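Side-chain contacts in aminoglycoside N(3)-acetyltransferase III (Serratia marcescens, PDB 7LAO), which acetylates the 3-amino group of 2-deoxystreptamine antibiotics such as gentamicin and kanamycin with acetyl-CoA, making the bacterium resistant to them: residues Pro87-Leu90 with Ala91-Gly94; Ala224-Thr227 with Ile228-Tyr232; Ile256-Phe259 with Gly260-Leu264. All coordinates share one frame; numbering follows the deposited sequence.

Overall arrangement
Contact 1 belongs to the surface loop between strand 56-60 and helix 102-108, whereas contacts 2 and 3 lie on the other side of the chain's centre, in helices 224-233 and 253-268. The centre of contact 1 is about 33 Å from that of contact 2 and about 34 Å from that of contact 3. Contacts 2 and 3 are partly buried, and their centres are only about 9 Å apart, because the two helices pack directly on each other. Chemistry follows place: a backbone turn is reinforced by polar side chains in contact 1, while both helical contacts combine regular backbone bonding with apolar or aromatic inner faces and a polar outer face.

Contact 1 (Pro87-Leu90 with Ala91-Gly94); sequences PFDL and ATSG
Asp89 and Thr92 reach across the turn at a slant and meet through their polar ends. Asp89 carries its CG anti to the backbone N (chi1 178°), which brings the carboxylate round beside the chain that follows; there Asp89 OD2 accepts a hydrogen bond of 2.7 Å from Thr92 OG1 on its anti lone pair, the one turned away from OD1. Thr92 meets it with OG1 set between its own backbone N and carbonyl carbon (chi1 61°), and its methyl CG2 stays close by, 3.3 Å from Asp89 OD2. Ser93 meets the main chain of Asp89 rather than its carboxylate. Its CB points at the preceding segment, and Ser93 OG takes the N-H of Asp89 at 2.6 Å; serine's short side chain places the hydroxyl within reach of the main chain, OG lying beside its own backbone N (chi1 -50°). The main chain closes the loop, with Ser93 N donating to Asp89 O at 3.0 Å and Thr92 N adding a weak bond to the same oxygen. Phe88 meets Ser93 obliquely, with Phe88 CD1 4.0 Å from Ser93 CB, and makes a T-shaped pair with Trp63. The guanidinium group of Arg114 donates to the carbonyl oxygens of Leu90, Ser93 and Gly94, tying the turn to the rest of the chain. A carbonyl bonded to the N-H four residues on, round residues of helical backbone shape, is characteristic of an alpha-turn, here reinforced by side chains in a surface loop.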
loop_
_atom_site.group_PDB
_atom_site.type_symbol
_atom_site.label_atom_id
_atom_site.label_comp_id
_atom_site.label_asym_id
_atom_site.label_seq_id
_atom_site.Cartn_x
_atom_site.Cartn_y
_atom_site.Cartn_z
ATOM N N PRO A 87 -9.976 19.034 5.803
ATOM C CA PRO A 87 -10.677 18.075 4.946
ATOM C C PRO A 87 -9.707 17.307 4.068
ATOM O O PRO A 87 -8.637 17.795 3.690
ATOM C CB PRO A 87 -11.613 18.959 4.110
ATOM C CG PRO A 87 -11.706 20.274 4.869
ATOM C CD PRO A 87 -10.364 20.428 5.520
ATOM N N PHE A 88 -10.082 16.074 3.762
ATOM C CA PHE A 88 -9.243 15.237 2.915
ATOM C C PHE A 88 -9.511 15.617 1.471
ATOM O O PHE A 88 -10.564 15.294 0.914
ATOM C CB PHE A 88 -9.517 13.762 3.156
ATOM C CG PHE A 88 -8.747 12.864 2.247
ATOM C CD1 PHE A 88 -7.379 12.750 2.370
ATOM C CD2 PHE A 88 -9.394 12.151 1.251
ATOM C CE1 PHE A 88 -6.671 11.921 1.529
ATOM C CE2 PHE A 88 -8.684 11.318 0.413
ATOM C CZ PHE A 88 -7.333 11.212 0.546
ATOM N N ASP A 89 -8.569 16.326 0.865
ATOM C CA ASP A 89 -8.700 16.757 -0.520
ATOM C C ASP A 89 -7.732 15.946 -1.359
ATOM O O ASP A 89 -6.543 15.882 -1.037
ATOM C CB ASP A 89 -8.414 18.252 -0.670
ATOM C CG ASP A 89 -8.484 18.717 -2.113
ATOM O OD1 ASP A 89 -9.390 18.281 -2.853
ATOM O OD2 ASP A 89 -7.623 19.523 -2.514
ATOM N N LEU A 90 -8.249 15.329 -2.428
ATOM C CA LEU A 90 -7.464 14.349 -3.176
ATOM C C LEU A 90 -6.191 14.969 -3.737
ATOM O O LEU A 90 -5.126 14.331 -3.745
ATOM C CB LEU A 90 -8.303 13.763 -4.317
ATOM C CG LEU A 90 -9.589 13.000 -4.013
ATOM C CD1 LEU A 90 -10.015 12.207 -5.242
ATOM C CD2 LEU A 90 -9.412 12.100 -2.829
ATOM N N ALA A 91 -6.283 16.220 -4.202
ATOM C CA ALA A 91 -5.177 16.864 -4.895
ATOM C C ALA A 91 -4.168 17.501 -3.958
ATOM O O ALA A 91 -2.980 17.573 -4.297
ATOM C CB ALA A 91 -5.706 17.934 -5.853
ATOM N N THR A 92 -4.592 17.970 -2.789
ATOM C CA THR A 92 -3.689 18.764 -1.973
ATOM C C THR A 92 -3.258 18.091 -0.681
ATOM O O THR A 92 -2.235 18.481 -0.117
ATOM C CB THR A 92 -4.316 20.133 -1.646
ATOM O OG1 THR A 92 -5.534 19.961 -0.909
ATOM C CG2 THR A 92 -4.618 20.885 -2.929
ATOM N N SER A 93 -3.985 17.093 -0.193
ATOM C CA SER A 93 -3.661 16.574 1.123
ATOM C C SER A 93 -2.410 15.706 1.062
ATOM O O SER A 93 -2.211 14.927 0.126
ATOM C CB SER A 93 -4.839 15.798 1.704
ATOM O OG SER A 93 -6.041 16.530 1.617
ATOM N N GLY A 94 -1.562 15.859 2.063
ATOM C CA GLY A 94 -0.320 15.127 2.110
ATOM C C GLY A 94 -0.519 13.640 2.313
ATOM O O GLY A 94 -1.578 13.151 2.693
#

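Contact 2 (Ala224-Thr227 with Ile228-Tyr232); sequences AVET and IAKAY
Glu226 and Lys230 provide the ionic part of this contact. Their side chains run alongside each other in the same direction, the Glu226 chain extended and the Lys230 chain bent near its end, and the salt bridge between Glu226 OE1 and Lys230 NZ is long at 3.7 Å. Their aliphatic parts also touch: Glu226 CG lies 3.7 Å from Lys230 CD, so the pair shares hydrocarbon contact as well as charge, and both residue types suit the outer side of the helix. Backbone hydrogen bonds form the second group. Ile228 N donates to Ala224 O at 2.8 Å, and the N-H groups of Ala229, Lys230 and Ala231 continue the series to Val225, Glu226 and Thr227. This is the i to i+4 pattern of an alpha-helix, here amphipathic, the first turns of helix 224-233, packed against helices 170-177 and 253-268, with Ile228 touching both. Just before it, Asp223 receives the N-H of Glu226 on its carboxylate and the hydroxyl of Thr227 on its carbonyl. Apolar contacts make up the rest. Ile228 CG1 stands anti to its carbonyl carbon (chi1 -70°), which swings the chain back over the preceding turn and puts Ile228 CD1 4.4 Å from Ala224 CB. The small Ala224 and the branched Val225 and Ile228 lie against helix 170-177, Val225 and Ile228 both touching Leu171.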
loop_
_atom_site.group_PDB
_atom_site.type_symbol
_atom_site.label_atom_id
_atom_site.label_comp_id
_atom_site.label_asym_id
_atom_site.label_seq_id
_atom_site.Cartn_x
_atom_site.Cartn_y
_atom_site.Cartn_z
ATOM N N ALA A 224 1.385 -10.513 10.986
ATOM C CA ALA A 224 1.092 -11.591 10.050
ATOM C C ALA A 224 1.716 -11.328 8.689
ATOM O O ALA A 224 2.152 -12.268 8.005
ATOM C CB ALA A 224 -0.411 -11.764 9.905
ATOM N N VAL A 225 1.711 -10.063 8.260
ATOM C CA VAL A 225 2.294 -9.722 6.971
ATOM C C VAL A 225 3.748 -10.191 6.923
ATOM O O VAL A 225 4.128 -10.985 6.057
ATOM C CB VAL A 225 2.147 -8.213 6.704
ATOM C CG1 VAL A 225 2.930 -7.806 5.482
ATOM C CG2 VAL A 225 0.634 -7.885 6.509
ATOM N N GLU A 226 4.539 -9.785 7.918
ATOM C CA GLU A 226 5.937 -10.178 7.982
ATOM C C GLU A 226 6.079 -11.694 8.100
ATOM O O GLU A 226 6.912 -12.307 7.416
ATOM C CB GLU A 226 6.597 -9.479 9.170
ATOM C CG GLU A 226 8.037 -9.826 9.343
ATOM C CD GLU A 226 8.755 -8.878 10.304
ATOM O OE1 GLU A 226 9.958 -9.069 10.510
ATOM O OE2 GLU A 226 8.125 -7.947 10.852
ATOM N N THR A 227 5.283 -12.311 8.973
ATOM C CA THR A 227 5.396 -13.754 9.153
ATOM C C THR A 227 5.158 -14.462 7.819
ATOM O O THR A 227 5.954 -15.306 7.399
ATOM C CB THR A 227 4.403 -14.222 10.234
ATOM O OG1 THR A 227 4.724 -13.581 11.472
ATOM C CG2 THR A 227 4.467 -15.743 10.466
ATOM N N ILE A 228 4.118 -14.051 7.096
ATOM C CA ILE A 228 3.731 -14.739 5.869
ATOM C C ILE A 228 4.743 -14.493 4.755
ATOM O O ILE A 228 5.119 -15.423 4.027
ATOM C CB ILE A 228 2.318 -14.311 5.444
ATOM C CG1 ILE A 228 1.289 -14.878 6.432
ATOM C CG2 ILE A 228 2.019 -14.836 4.058
ATOM C CD1 ILE A 228 -0.059 -14.218 6.324
ATOM N N ALA A 229 5.206 -13.243 4.612
ATOM C CA ALA A 229 6.171 -12.928 3.570
ATOM C C ALA A 229 7.454 -13.697 3.770
ATOM O O ALA A 229 8.026 -14.218 2.806
ATOM C CB ALA A 229 6.462 -11.421 3.544
ATOM N N LYS A 230 7.935 -13.764 5.009
ATOM C CA LYS A 230 9.142 -14.545 5.269
ATOM C C LYS A 230 8.950 -16.007 4.888
ATOM O O LYS A 230 9.847 -16.636 4.300
ATOM C CB LYS A 230 9.541 -14.436 6.738
ATOM C CG LYS A 230 10.009 -13.065 7.175
ATOM C CD LYS A 230 9.880 -12.918 8.694
ATOM C CE LYS A 230 11.155 -13.216 9.402
ATOM N NZ LYS A 230 11.996 -11.985 9.340
ATOM N N ALA A 231 7.815 -16.593 5.282
ATOM C CA ALA A 231 7.557 -17.982 4.924
ATOM C C ALA A 231 7.447 -18.139 3.415
ATOM O O ALA A 231 7.976 -19.114 2.860
ATOM C CB ALA A 231 6.275 -18.496 5.600
ATOM N N TYR A 232 6.840 -17.145 2.721
ATOM C CA TYR A 232 6.727 -17.237 1.268
ATOM C C TYR A 232 8.095 -17.161 0.605
ATOM O O TYR A 232 8.378 -17.888 -0.362
ATOM C CB TYR A 232 5.812 -16.127 0.717
ATOM C CG TYR A 232 5.647 -16.156 -0.790
ATOM C CD1 TYR A 232 4.758 -17.054 -1.414
ATOM C CD2 TYR A 232 6.361 -15.245 -1.606
ATOM C CE1 TYR A 232 4.610 -17.076 -2.833
ATOM C CE2 TYR A 232 6.192 -15.246 -2.992
ATOM C CZ TYR A 232 5.327 -16.134 -3.590
ATOM O OH TYR A 232 5.251 -16.135 -4.969
#

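Contact 3 (Ile256-Phe259 with Gly260-Leu264); sequences IVSF and GVTYL
Phe259 and Tyr263, one helical turn apart, form the aromatic side of this contact. Both carry CG anti to the backbone N (chi1 176° for Phe259), and their rings meet at a slant, Phe259 CE1 lying 4.1 Å from Tyr263 CD1, an apolar touch. The main chain is bonded there too: Tyr263 N donates to Phe259 O at 2.7 Å, almost straight at 174°. Packing is also close at buried Gly260. Its CA lies 3.6 Å from Ile228 CG2, where the absence of a side chain lets helix 224-233 lie near. Phe259 adds a T-shaped contact with the ring of Tyr232, and Tyr263 is itself stacked on His267. Val257 and Val261 turn to a different neighbour. Their methyls are only loosely in touch, Val257 CG1 being 4.5 Å from Val261 CG2, but Val257 lies on Val170 and Tyr173 of helix 170-177, and Val261 on Ile177, where branched apolar side chains fit well.

The solvent side is looser and polar. Ser258 and Thr262 are exposed, and their side-chain oxygens stay 4.5 Å apart, Ser258 OG to Thr262 OG1. Instead, Thr262 OG1 folds back on the helix, beside its own backbone N (chi1 -57°), and donates to Ser258 O at 2.9 Å from above the carbonyl plane. Ser258 O also accepts Thr262 N at 3.0 Å, so one carbonyl is gripped by two donors from a single residue. A hydroxyl bonded to the carbonyl four residues earlier is a common way for threonine to satisfy itself within a helix. Apolar and aromatic residues toward two partner helices and hydroxyls outside are characteristic of an amphipathic alpha-helix, here helix 253-268 near the C-terminus, with Gly260 at its close approach to helix 224-233.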
loop_
_atom_site.group_PDB
_atom_site.type_symbol
_atom_site.label_atom_id
_atom_site.label_comp_id
_atom_site.label_asym_id
_atom_site.label_seq_id
_atom_site.Cartn_x
_atom_site.Cartn_y
_atom_site.Cartn_z
ATOM N N ILE A 256 1.428 -14.587 -3.821
ATOM C CA ILE A 256 1.710 -14.401 -2.405
ATOM C C ILE A 256 0.432 -14.279 -1.602
ATOM O O ILE A 256 0.388 -14.672 -0.419
ATOM C CB ILE A 256 2.641 -13.202 -2.179
ATOM C CG1 ILE A 256 3.332 -13.368 -0.828
ATOM C CG2 ILE A 256 1.840 -11.814 -2.341
ATOM C CD1 ILE A 256 4.474 -12.393 -0.639
ATOM N N VAL A 257 -0.642 -13.763 -2.216
ATOM C CA VAL A 257 -1.920 -13.734 -1.538
ATOM C C VAL A 257 -2.448 -15.159 -1.387
ATOM O O VAL A 257 -2.957 -15.541 -0.330
ATOM C CB VAL A 257 -2.893 -12.817 -2.310
ATOM C CG1 VAL A 257 -4.366 -13.105 -1.937
ATOM C CG2 VAL A 257 -2.539 -11.377 -2.007
ATOM N N SER A 258 -2.358 -15.962 -2.444
ATOM C CA SER A 258 -2.838 -17.352 -2.354
ATOM C C SER A 258 -2.038 -18.135 -1.302
ATOM O O SER A 258 -2.604 -18.841 -0.454
ATOM C CB SER A 258 -2.707 -18.008 -3.720
ATOM O OG SER A 258 -3.099 -19.360 -3.640
ATOM N N PHE A 259 -0.710 -17.929 -1.294
ATOM C CA PHE A 259 0.113 -18.520 -0.250
ATOM C C PHE A 259 -0.355 -18.072 1.120
ATOM O O PHE A 259 -0.473 -18.877 2.044
ATOM C CB PHE A 259 1.582 -18.128 -0.435
ATOM C CG PHE A 259 2.458 -18.648 0.671
ATOM C CD1 PHE A 259 2.707 -17.906 1.824
ATOM C CD2 PHE A 259 2.975 -19.948 0.585
ATOM C CE1 PHE A 259 3.540 -18.494 2.864
ATOM C CE2 PHE A 259 3.787 -20.462 1.589
ATOM C CZ PHE A 259 4.045 -19.736 2.710
ATOM N N GLY A 260 -0.591 -16.777 1.276
ATOM C CA GLY A 260 -0.980 -16.243 2.567
ATOM C C GLY A 260 -2.299 -16.823 3.060
ATOM O O GLY A 260 -2.445 -17.123 4.249
ATOM N N VAL A 261 -3.259 -17.019 2.152
ATOM C CA VAL A 261 -4.537 -17.602 2.564
ATOM C C VAL A 261 -4.319 -19.054 3.005
ATOM O O VAL A 261 -4.825 -19.485 4.045
ATOM C CB VAL A 261 -5.581 -17.474 1.423
ATOM C CG1 VAL A 261 -6.919 -18.173 1.781
ATOM C CG2 VAL A 261 -5.888 -16.022 1.118
ATOM N N THR A 262 -3.530 -19.806 2.233
ATOM C CA THR A 262 -3.190 -21.184 2.569
ATOM C C THR A 262 -2.477 -21.263 3.918
ATOM O O THR A 262 -2.811 -22.094 4.767
ATOM C CB THR A 262 -2.276 -21.749 1.467
ATOM O OG1 THR A 262 -2.938 -21.646 0.202
ATOM C CG2 THR A 262 -1.894 -23.209 1.739
ATOM N N TYR A 263 -1.439 -20.439 4.088
ATOM C CA TYR A 263 -0.711 -20.337 5.349
ATOM C C TYR A 263 -1.659 -20.090 6.511
ATOM O O TYR A 263 -1.590 -20.767 7.542
ATOM C CB TYR A 263 0.323 -19.182 5.257
ATOM C CG TYR A 263 1.215 -19.090 6.504
ATOM C CD1 TYR A 263 2.426 -19.771 6.561
ATOM C CD2 TYR A 263 0.817 -18.366 7.637
ATOM C CE1 TYR A 263 3.262 -19.727 7.712
ATOM C CE2 TYR A 263 1.641 -18.326 8.798
ATOM C CZ TYR A 263 2.856 -19.004 8.819
ATOM O OH TYR A 263 3.647 -18.961 9.946
ATOM N N LEU A 264 -2.526 -19.080 6.383
ATOM C CA LEU A 264 -3.412 -18.753 7.497
ATOM C C LEU A 264 -4.393 -19.891 7.782
ATOM O O LEU A 264 -4.735 -20.156 8.946
ATOM C CB LEU A 264 -4.158 -17.445 7.214
ATOM C CG LEU A 264 -3.337 -16.145 7.370
ATOM C CD1 LEU A 264 -4.071 -14.934 6.806
ATOM C CD2 LEU A 264 -2.951 -15.886 8.830
#